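PDB 4IUL: eukaryotic translation initiation factor 4 gamma 2 from Homo sapiens, which probably acts in translation initiation as an eIF4G relative, its MIF4G domain of HEAT repeats interacting with the helicase eIF4A. Local coordinates for residues I177-L181 with D195-L199. Residue numbers count along the deposited sequence, not the author numbering.
Sequences IKTLL and DLECL
L180, an m,t rotamer whose CA-to-CB bond points toward the partner helix, overlaps the backbone turn between D195 and L199. Its CD1 methyl makes van der Waals contact with that turn, 3.9 Å from D195 O, 3.6 Å from L199 N and 4.0 Å from L199 CB, and with C198 SG at 4.0 Å. Both segments are alpha-helical: L181 N donates to I177 O (3.2 Å) and L199 N to D195 O (3.2 Å). The axes approach to 9.3 Å at a crossing angle of -148°, with the L180 and D195 CA atoms 5.8 Å apart. An antiparallel pair inclined by about 32°, helix 170-181 followed by helix 193-210, is consistent with one helical hairpin of the HEAT-repeat MIF4G domain. L199 (t,p) packs both methyls on apolar neighbours: CD2 tightly on L181 CD2 at 3.3 Å, CD1 on I177 CG2 at 3.9 Å. L196 CD2 is 4.3 Å from L181 CD2. No hydrogen bond crosses the interface (336 Å² buried); L153 and I156 also touch L180, while Y222 packs on I177 and L181.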
loop_
_atom_site.group_PDB
_atom_site.type_symbol
_atom_site.label_atom_id
_atom_site.label_comp_id
_atom_site.label_asym_id
_atom_site.label_seq_id
_atom_site.Cartn_x
_atom_site.Cartn_y
_atom_site.Cartn_z
ATOM N N ILE A 177 2.386 -9.964 -3.085
ATOM C CA ILE A 177 2.776 -11.250 -2.524
ATOM C C ILE A 177 3.725 -12.004 -3.450
ATOM O O ILE A 177 4.701 -12.594 -2.998
ATOM C CB ILE A 177 1.541 -12.144 -2.257
ATOM C CG1 ILE A 177 0.715 -11.553 -1.112
ATOM C CG2 ILE A 177 1.986 -13.583 -1.943
ATOM C CD1 ILE A 177 -0.527 -12.344 -0.777
ATOM N N LYS A 178 3.428 -11.980 -4.743
ATOM C CA LYS A 178 4.246 -12.673 -5.730
ATOM C C LYS A 178 5.677 -12.154 -5.795
ATOM O O LYS A 178 6.616 -12.944 -5.916
ATOM C CB LYS A 178 3.611 -12.571 -7.120
ATOM C CG LYS A 178 4.414 -13.280 -8.197
ATOM C CD LYS A 178 3.670 -13.357 -9.528
ATOM C CE LYS A 178 4.476 -14.158 -10.549
ATOM N NZ LYS A 178 3.784 -14.243 -11.858
ATOM N N THR A 179 5.849 -10.837 -5.718
ATOM C CA THR A 179 7.189 -10.267 -5.783
ATOM C C THR A 179 7.991 -10.539 -4.512
ATOM O O THR A 179 9.211 -10.683 -4.563
ATOM C CB THR A 179 7.147 -8.742 -6.040
ATOM O OG1 THR A 179 6.521 -8.082 -4.938
ATOM C CG2 THR A 179 6.366 -8.440 -7.306
ATOM N N LEU A 180 7.305 -10.618 -3.376
ATOM C CA LEU A 180 7.979 -10.873 -2.108
ATOM C C LEU A 180 8.477 -12.311 -1.959
ATOM O O LEU A 180 9.493 -12.546 -1.305
ATOM C CB LEU A 180 7.064 -10.516 -0.931
ATOM C CG LEU A 180 6.716 -9.033 -0.742
ATOM C CD1 LEU A 180 5.917 -8.857 0.548
ATOM C CD2 LEU A 180 7.997 -8.203 -0.687
ATOM N N LEU A 181 7.772 -13.263 -2.567
ATOM C CA LEU A 181 8.153 -14.670 -2.495
ATOM C C LEU A 181 9.077 -15.104 -3.633
ATOM O O LEU A 181 9.700 -16.168 -3.563
ATOM C CB LEU A 181 6.908 -15.561 -2.514
ATOM C CG LEU A 181 6.095 -15.726 -1.232
ATOM C CD1 LEU A 181 4.814 -16.491 -1.535
ATOM C CD2 LEU A 181 6.923 -16.460 -0.191
ATOM N N ASP A 195 12.157 -8.977 3.461
ATOM C CA ASP A 195 11.205 -9.225 2.388
ATOM C C ASP A 195 10.167 -10.227 2.899
ATOM O O ASP A 195 8.960 -10.045 2.716
ATOM C CB ASP A 195 11.926 -9.778 1.158
ATOM C CG ASP A 195 12.134 -8.724 0.085
ATOM O OD1 ASP A 195 12.274 -7.529 0.434
ATOM O OD2 ASP A 195 12.167 -9.091 -1.108
ATOM N N LEU A 196 10.649 -11.277 3.559
ATOM C CA LEU A 196 9.775 -12.302 4.109
ATOM C C LEU A 196 9.003 -11.786 5.318
ATOM O O LEU A 196 7.885 -12.229 5.580
ATOM C CB LEU A 196 10.589 -13.542 4.490
ATOM C CG LEU A 196 10.993 -14.424 3.306
ATOM C CD1 LEU A 196 11.913 -15.548 3.762
ATOM C CD2 LEU A 196 9.738 -14.993 2.675
ATOM N N GLU A 197 9.591 -10.846 6.052
ATOM C CA GLU A 197 8.929 -10.290 7.225
ATOM C C GLU A 197 7.739 -9.436 6.783
ATOM O O GLU A 197 6.705 -9.401 7.450
ATOM C CB GLU A 197 9.904 -9.437 8.043
ATOM C CG GLU A 197 9.419 -9.129 9.453
ATOM C CD GLU A 197 10.296 -8.116 10.174
ATOM O OE1 GLU A 197 11.533 -8.151 9.985
ATOM O OE2 GLU A 197 9.749 -7.291 10.939
ATOM N N CYS A 198 7.900 -8.740 5.660
ATOM C CA CYS A 198 6.843 -7.898 5.111
ATOM C C CYS A 198 5.686 -8.803 4.676
ATOM O O CYS A 198 4.524 -8.515 4.953
ATOM C CB CYS A 198 7.383 -7.111 3.914
ATOM S SG CYS A 198 6.262 -5.893 3.168
ATOM N N LEU A 199 6.020 -9.905 4.005
ATOM C CA LEU A 199 5.024 -10.864 3.532
ATOM C C LEU A 199 4.127 -11.344 4.668
ATOM O O LEU A 199 2.909 -11.406 4.520
ATOM C CB LEU A 199 5.706 -12.067 2.878
ATOM C CG LEU A 199 4.788 -13.247 2.552
ATOM C CD1 LEU A 199 3.771 -12.840 1.496
ATOM C CD2 LEU A 199 5.619 -14.415 2.067
#